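Local coordinates for protein Mn transporter subunit (PDB 3UJP) that binds manganese and probably delivers it to a membrane transporter, as the metal-binding subunit of a cyanobacterial manganese uptake system, at residues I243-E246 with S247-D251; N268-D272 with S273-E277; R293-T296 with N297-A301. One frame throughout, in Å; residues are numbered along the deposited sequence.

Interaction 1. Residues I243-E246 with S247-D251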
loop_
_atom_site.group_PDB
_atom_site.type_symbol
_atom_site.label_atom_id
_atom_site.label_comp_id
_atom_site.label_asym_id
_atom_site.label_seq_id
_atom_site.Cartn_x
_atom_site.Cartn_y
_atom_site.Cartn_z
ATOM N N ILE A 243 1.392 -38.736 7.523
ATOM C CA ILE A 243 1.830 -37.901 8.645
ATOM C C ILE A 243 2.427 -36.569 8.189
ATOM O O ILE A 243 3.168 -36.521 7.203
ATOM C CB ILE A 243 2.848 -38.657 9.504
ATOM C CG1 ILE A 243 4.157 -38.830 8.742
ATOM C CG2 ILE A 243 2.299 -40.025 9.911
ATOM C CD1 ILE A 243 5.190 -39.672 9.510
ATOM N N PHE A 244 2.115 -35.498 8.923
ATOM C CA PHE A 244 2.435 -34.142 8.483
ATOM C C PHE A 244 3.269 -33.344 9.437
ATOM O O PHE A 244 3.231 -33.566 10.639
ATOM C CB PHE A 244 1.158 -33.352 8.259
ATOM C CG PHE A 244 0.213 -34.029 7.361
ATOM C CD1 PHE A 244 -0.953 -34.572 7.857
ATOM C CD2 PHE A 244 0.510 -34.173 6.023
ATOM C CE1 PHE A 244 -1.827 -35.222 7.027
ATOM C CE2 PHE A 244 -0.353 -34.819 5.187
ATOM C CZ PHE A 244 -1.529 -35.343 5.690
ATOM N N CYS A 245 3.983 -32.372 8.873
ATOM C CA CYS A 245 4.718 -31.367 9.634
ATOM C C CYS A 245 4.090 -30.007 9.374
ATOM O O CYS A 245 3.032 -29.914 8.740
ATOM C CB CYS A 245 6.185 -31.332 9.208
ATOM S SG CYS A 245 7.332 -31.088 10.558
ATOM N N GLU A 246 4.737 -28.952 9.866
ATOM C CA GLU A 246 4.309 -27.600 9.545
ATOM C C GLU A 246 5.472 -26.833 8.990
ATOM O O GLU A 246 6.635 -27.221 9.163
ATOM C CB GLU A 246 3.735 -26.866 10.757
ATOM C CG GLU A 246 2.505 -27.512 11.337
ATOM C CD GLU A 246 2.849 -28.738 12.121
ATOM O OE1 GLU A 246 3.757 -28.654 12.963
ATOM O OE2 GLU A 246 2.233 -29.787 11.883
ATOM N N SER A 247 5.149 -25.713 8.359
ATOM C CA SER A 247 6.129 -24.989 7.577
ATOM C C SER A 247 7.113 -24.156 8.379
ATOM O O SER A 247 7.995 -23.563 7.798
ATOM C CB SER A 247 5.421 -24.098 6.559
ATOM O OG SER A 247 4.788 -22.988 7.182
ATOM N N THR A 248 6.972 -24.104 9.700
ATOM C CA THR A 248 7.856 -23.261 10.537
ATOM C C THR A 248 8.871 -24.022 11.439
ATOM O O THR A 248 9.725 -23.395 12.079
ATOM C CB THR A 248 7.033 -22.250 11.383
ATOM O OG1 THR A 248 6.097 -22.952 12.213
ATOM C CG2 THR A 248 6.260 -21.320 10.482
ATOM N N VAL A 249 8.784 -25.361 11.456
ATOM C CA VAL A 249 9.563 -26.201 12.351
ATOM C C VAL A 249 10.352 -27.231 11.567
ATOM O O VAL A 249 10.405 -27.159 10.337
ATOM C CB VAL A 249 8.647 -26.932 13.337
ATOM C CG1 VAL A 249 7.833 -25.922 14.111
ATOM C CG2 VAL A 249 7.723 -27.874 12.588
ATOM N N SER A 250 10.918 -28.200 12.294
ATOM C CA SER A 250 11.882 -29.198 11.797
ATOM C C SER A 250 11.216 -30.451 11.212
ATOM O O SER A 250 10.513 -31.180 11.909
ATOM C CB SER A 250 12.817 -29.588 12.961
ATOM O OG SER A 250 13.699 -30.640 12.636
ATOM N N ASP A 251 11.440 -30.725 9.936
ATOM C CA ASP A 251 10.858 -31.933 9.336
ATOM C C ASP A 251 11.637 -33.188 9.737
ATOM O O ASP A 251 11.129 -34.294 9.663
ATOM C CB ASP A 251 10.754 -31.811 7.805
ATOM C CG ASP A 251 12.123 -31.643 7.130
ATOM O OD1 ASP A 251 13.120 -31.313 7.822
ATOM O OD2 ASP A 251 12.202 -31.829 5.894
HETATM O O HOH W 1 9.112 -28.305 8.498
#

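Interaction 2. Residues N268-D272 with S273-E277. With MN (manganese (II) ion), chain D.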
loop_
_atom_site.group_PDB
_atom_site.type_symbol
_atom_site.label_atom_id
_atom_site.label_comp_id
_atom_site.label_asym_id
_atom_site.label_seq_id
_atom_site.Cartn_x
_atom_site.Cartn_y
_atom_site.Cartn_z
ATOM N N ASN A 268 3.836 -30.252 4.295
ATOM C CA ASN A 268 3.678 -29.362 5.420
ATOM C C ASN A 268 2.249 -28.859 5.489
ATOM O O ASN A 268 1.649 -28.572 4.458
ATOM C CB ASN A 268 4.625 -28.174 5.277
ATOM C CG ASN A 268 6.037 -28.484 5.731
ATOM O OD1 ASN A 268 6.296 -29.512 6.362
ATOM N ND2 ASN A 268 6.965 -27.573 5.425
ATOM N N LEU A 269 1.711 -28.775 6.701
ATOM C CA LEU A 269 0.457 -28.100 6.958
ATOM C C LEU A 269 0.880 -26.704 7.327
ATOM O O LEU A 269 2.043 -26.484 7.584
ATOM C CB LEU A 269 -0.260 -28.755 8.129
ATOM C CG LEU A 269 -0.578 -30.225 7.859
ATOM C CD1 LEU A 269 -1.214 -30.928 9.061
ATOM C CD2 LEU A 269 -1.487 -30.302 6.651
ATOM N N TYR A 270 -0.036 -25.753 7.369
ATOM C CA TYR A 270 0.354 -24.393 7.649
ATOM C C TYR A 270 -0.406 -23.842 8.846
ATOM O O TYR A 270 -1.612 -23.751 8.778
ATOM C CB TYR A 270 0.102 -23.551 6.415
ATOM C CG TYR A 270 1.097 -23.805 5.286
ATOM C CD1 TYR A 270 1.006 -24.941 4.478
ATOM C CD2 TYR A 270 2.140 -22.905 5.028
ATOM C CE1 TYR A 270 1.918 -25.164 3.442
ATOM C CE2 TYR A 270 3.062 -23.124 3.995
ATOM C CZ TYR A 270 2.946 -24.251 3.207
ATOM O OH TYR A 270 3.859 -24.459 2.181
ATOM N N VAL A 271 0.271 -23.478 9.942
ATOM C CA VAL A 271 -0.430 -22.899 11.095
ATOM C C VAL A 271 0.028 -21.523 11.522
ATOM O O VAL A 271 -0.781 -20.610 11.695
ATOM C CB VAL A 271 -0.324 -23.729 12.367
ATOM C CG1 VAL A 271 -1.697 -24.104 12.820
ATOM C CG2 VAL A 271 0.575 -24.932 12.181
ATOM N N ASP A 272 1.330 -21.410 11.753
ATOM C CA ASP A 272 1.899 -20.222 12.367
ATOM C C ASP A 272 2.353 -19.219 11.321
ATOM O O ASP A 272 2.877 -18.162 11.663
ATOM C CB ASP A 272 3.045 -20.619 13.293
ATOM C CG ASP A 272 2.570 -21.403 14.543
ATOM O OD1 ASP A 272 1.377 -21.399 14.856
ATOM O OD2 ASP A 272 3.405 -22.006 15.231
ATOM N N SER A 273 2.148 -19.550 10.051
ATOM C CA SER A 273 2.540 -18.669 8.957
ATOM C C SER A 273 1.998 -19.173 7.622
ATOM O O SER A 273 1.864 -20.379 7.409
ATOM C CB SER A 273 4.063 -18.541 8.892
ATOM O OG SER A 273 4.503 -18.365 7.557
ATOM N N LEU A 274 1.746 -18.230 6.723
ATOM C CA LEU A 274 1.216 -18.488 5.402
ATOM C C LEU A 274 2.320 -18.741 4.437
ATOM O O LEU A 274 3.421 -19.021 4.847
ATOM C CB LEU A 274 0.447 -17.289 4.892
ATOM C CG LEU A 274 -0.445 -16.486 5.816
ATOM C CD1 LEU A 274 -0.963 -15.324 5.091
ATOM C CD2 LEU A 274 -1.586 -17.295 6.275
ATOM N N SER A 275 2.020 -18.629 3.148
ATOM C CA SER A 275 3.012 -18.858 2.104
ATOM C C SER A 275 3.194 -17.619 1.233
ATOM O O SER A 275 2.575 -16.583 1.473
ATOM C CB SER A 275 2.610 -20.056 1.238
ATOM O OG SER A 275 3.752 -20.720 0.726
ATOM N N THR A 276 4.049 -17.734 0.221
ATOM C CA THR A 276 4.314 -16.627 -0.684
ATOM C C THR A 276 3.135 -16.478 -1.650
ATOM O O THR A 276 2.191 -17.256 -1.610
ATOM C CB THR A 276 5.625 -16.852 -1.450
ATOM O OG1 THR A 276 5.553 -18.091 -2.172
ATOM C CG2 THR A 276 6.812 -16.924 -0.477
ATOM N N GLU A 277 3.171 -15.457 -2.495
ATOM C CA GLU A 277 2.190 -15.339 -3.564
ATOM C C GLU A 277 2.146 -16.672 -4.299
ATOM O O GLU A 277 1.087 -17.110 -4.759
ATOM C CB GLU A 277 2.635 -14.246 -4.530
ATOM C CG GLU A 277 4.124 -14.351 -4.868
ATOM C CD GLU A 277 4.560 -13.458 -6.017
ATOM O OE1 GLU A 277 3.709 -12.755 -6.601
ATOM O OE2 GLU A 277 5.770 -13.470 -6.334
HETATM MN MN MN D . 2.802 -22.911 16.827
#

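Interaction 3. Residues R293-T296 with N297-A301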
loop_
_atom_site.group_PDB
_atom_site.type_symbol
_atom_site.label_atom_id
_atom_site.label_comp_id
_atom_site.label_asym_id
_atom_site.label_seq_id
_atom_site.Cartn_x
_atom_site.Cartn_y
_atom_site.Cartn_z
ATOM N N ARG A 293 -8.032 -30.031 3.087
ATOM C CA ARG A 293 -7.962 -30.829 1.882
ATOM C C ARG A 293 -6.796 -31.818 1.971
ATOM O O ARG A 293 -7.017 -33.012 1.885
ATOM C CB ARG A 293 -7.929 -29.962 0.623
ATOM C CG ARG A 293 -9.285 -29.885 -0.103
ATOM C CD ARG A 293 -9.459 -28.587 -0.904
ATOM N NE ARG A 293 -8.226 -28.208 -1.587
ATOM C CZ ARG A 293 -7.821 -26.956 -1.790
ATOM N NH1 ARG A 293 -6.674 -26.731 -2.414
ATOM N NH2 ARG A 293 -8.552 -25.927 -1.369
ATOM N N VAL A 294 -5.572 -31.353 2.208
ATOM C CA VAL A 294 -4.419 -32.269 2.132
ATOM C C VAL A 294 -4.366 -33.272 3.286
ATOM O O VAL A 294 -3.640 -34.273 3.222
ATOM C CB VAL A 294 -3.055 -31.553 1.961
ATOM C CG1 VAL A 294 -3.183 -30.419 0.961
ATOM C CG2 VAL A 294 -2.541 -31.032 3.278
ATOM N N ILE A 295 -5.142 -32.998 4.332
ATOM C CA ILE A 295 -5.318 -33.939 5.438
ATOM C C ILE A 295 -6.272 -35.039 5.009
ATOM O O ILE A 295 -5.935 -36.226 5.058
ATOM C CB ILE A 295 -5.896 -33.250 6.677
ATOM C CG1 ILE A 295 -4.808 -32.484 7.430
ATOM C CG2 ILE A 295 -6.496 -34.269 7.603
ATOM C CD1 ILE A 295 -5.309 -31.780 8.679
ATOM N N THR A 296 -7.464 -34.629 4.578
ATOM C CA THR A 296 -8.493 -35.564 4.142
ATOM C C THR A 296 -7.974 -36.632 3.190
ATOM O O THR A 296 -8.030 -37.809 3.514
ATOM C CB THR A 296 -9.694 -34.839 3.550
ATOM O OG1 THR A 296 -10.515 -34.360 4.623
ATOM C CG2 THR A 296 -10.511 -35.769 2.688
ATOM N N ASN A 297 -7.476 -36.215 2.031
ATOM C CA ASN A 297 -6.948 -37.148 1.043
ATOM C C ASN A 297 -5.666 -37.825 1.517
ATOM O O ASN A 297 -5.183 -38.768 0.891
ATOM C CB ASN A 297 -6.707 -36.437 -0.291
ATOM C CG ASN A 297 -5.299 -35.891 -0.414
ATOM O OD1 ASN A 297 -5.076 -34.685 -0.304
ATOM N ND2 ASN A 297 -4.338 -36.779 -0.643
ATOM N N GLY A 298 -5.120 -37.336 2.625
ATOM C CA GLY A 298 -3.899 -37.889 3.183
ATOM C C GLY A 298 -4.125 -39.230 3.852
ATOM O O GLY A 298 -3.369 -40.177 3.635
ATOM N N LEU A 299 -5.169 -39.310 4.671
ATOM C CA LEU A 299 -5.497 -40.543 5.375
ATOM C C LEU A 299 -6.462 -41.401 4.565
ATOM O O LEU A 299 -7.124 -42.286 5.105
ATOM C CB LEU A 299 -6.095 -40.232 6.749
ATOM C CG LEU A 299 -5.685 -38.901 7.382
ATOM C CD1 LEU A 299 -6.873 -38.240 8.063
ATOM C CD2 LEU A 299 -4.541 -39.103 8.364
ATOM N N LEU A 300 -6.539 -41.130 3.265
ATOM C CA LEU A 300 -7.425 -41.876 2.378
ATOM C C LEU A 300 -6.644 -42.883 1.541
ATOM O O LEU A 300 -5.974 -42.517 0.575
ATOM C CB LEU A 300 -8.197 -40.921 1.466
ATOM C CG LEU A 300 -9.675 -40.709 1.801
ATOM C CD1 LEU A 300 -9.870 -40.574 3.304
ATOM C CD2 LEU A 300 -10.223 -39.492 1.073
ATOM N N ALA A 301 -6.736 -44.154 1.917
ATOM C CA ALA A 301 -6.031 -45.233 1.191
ATOM C C ALA A 301 -4.511 -45.253 1.367
ATOM O O ALA A 301 -3.956 -44.484 2.143
ATOM C CB ALA A 301 -6.408 -45.246 -0.309
#

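Interaction 1. Residues I243-E246 with S247-D251
Cys245 and Val249 make the apolar part of this local turn: the sulfur SG of Cys245 lies 3.8 Å from methyl CG2 of Val249. That methyl sits between the backbone N and the carbonyl carbon of Val249 (CG1 being anti to the carbonyl carbon, chi1 -57°), which carries it back over the end of the strand. The same sulfur is half of a disulfide to Cys196, so the chain after the turn folds against a cross-link rather than a free thiol. Further along, Asp251 CA comes within 3.8 Å of Cys245 SG. Alongside, the side chains of Glu246 and Val249 run the same way, and Glu246 OE1 passes 4.1 Å from Val249 CG2.

The polar contacts are mostly indirect. Residues Glu246 to Val249 form a type I beta turn, yet no direct hydrogen bond spans the two segments. Instead a water donates to Glu246 O, 2.8 Å from the water oxygen, and also to Val249 O, bridging the two ends of the turn. The carboxylate of Glu246, its chain bent at chi2 (76°), is held by backbone N-H groups from outside the turn: OE1 accepts from the backbone N of Glu197, and OE2 takes a weaker bond from Cys196 N. Asp251, whose carboxylate leads off from the strand, forms a salt bridge with Lys255. The side chain of Thr248 reaches to about 6 Å from the manganese ion at its nearest atom.

This turn is the exit from strand 242-246, which runs parallel to strand 264-269. Strand 192-195 flanks it as well, a backbone hydrogen bond joining Phe244 to Val194, and beyond the turn the chain enters helix 252-256.

Interaction 2. Residues N268-D272 with S273-E277
Tyr270 meets Ser273 edge-on: Ser273 O lies in the plane of the tyrosine ring, 3.5 Å from Tyr270 CD2, where an aromatic C-H can point at a carbonyl oxygen. No hydrogen bond crosses between the two segments, so this edge and its neighbours carry the contact. Leu274 O follows along the same edge, 4.1 Å from CD2 of Tyr270. Farther out, Ser275 OG stands 4.0 Å from Tyr270 OH, obliquely to the ring. CG of Tyr270 is anti to the carbonyl carbon (chi1 -73°), which lays the ring along the chain that comes back after Asp272. An alanine here has no ring edge to set against Ser273 O and Leu274 O, which would probably open a gap beside residues 273-275 and let that loop move more freely.

On the returning side, Ser273 OG donates to Leu274 O over 3.0 Å, with the hydroxyl tilted 19° from the carbonyl plane. Leu274 lodges against Val40 and Asp43 of helix 39-49, while Tyr270 also packs on Leu287 of helix 284-296.

Between the two halves, Asp272 turns its carboxylate to the manganese. OD2 of Asp272 makes the metal bond at 1.9 Å, whereas OD1 of Asp272 is 2.9 Å from the ion. His66, His131 and Glu197 complete the protein ligands, and this two-histidine, two-carboxylate set, with the aspartate on the loop leaving a strand, is characteristic of the manganese sites of periplasmic metal-binding proteins of the zinc-uptake component A family.

Interaction 3. Residues R293-T296 with N297-A301
Ile295 and Leu299 lie side by side and point the same way, as do Thr296 and Leu300. This is the C-terminal end of helix 284-296, the last helix of the metal-binding-protein fold, where side chains four residues apart line up as the helical bonds run out. In the first pair the methyl CG2 of Ile295, anti to the backbone N, reaches CD1 of Leu299 at 4.0 Å. Leu299 then carries the apolar surface on to Met209, Val240 and Pro241, while Ile295 packs on Leu269 of strand 264-269 and Leu183 of helix 158-183.

In the second pair, Thr296 CG2 and Leu300 CD2 are 4.1 Å apart. Thr296 has its hydroxyl beside the backbone N and its methyl beside the carbonyl carbon (chi1 -80°), a split that turns CG2 to the leucine while OG1 hydrogen-bonds to Asp182 O. Arg293 takes its guanidinium group to a salt bridge with Glu289.

Backbone bonds continue helical spacing into the last residues. Asn297 N donates to Arg293 O over 3.2 Å, with an N-H...O angle of 163°. Leu299 N also has a weak bond to Thr296 O, and Gly298 O accepts from Thr242 OG1. Ile295 O takes two donors: Leu299 N at 3.2 Å, nearly along the C=O axis, and Gly298 N at 2.8 Å, which approaches from above the carbonyl plane.

From the N terminus the three contacts come in series, each a local turn or helix end, so none nests in or crosses another. Interaction 1 closes the turn after strand 242-246, and interaction 2 the bend after the adjacent strand 264-269; Cys245 O probably accepts a hydrogen bond from Leu269 N, and Ser247 OG packs on Tyr270 CD2. Both loops leave the C-terminal ends of neighbouring parallel strands, close to the manganese. Helix 284-296 then leads to interaction 3, and its last turn lies against both strands: Leu269 packs on Val294, and the ring of Phe244 reaches Val294 O and Gly298. Together they tie the two parallel strands to the last helix.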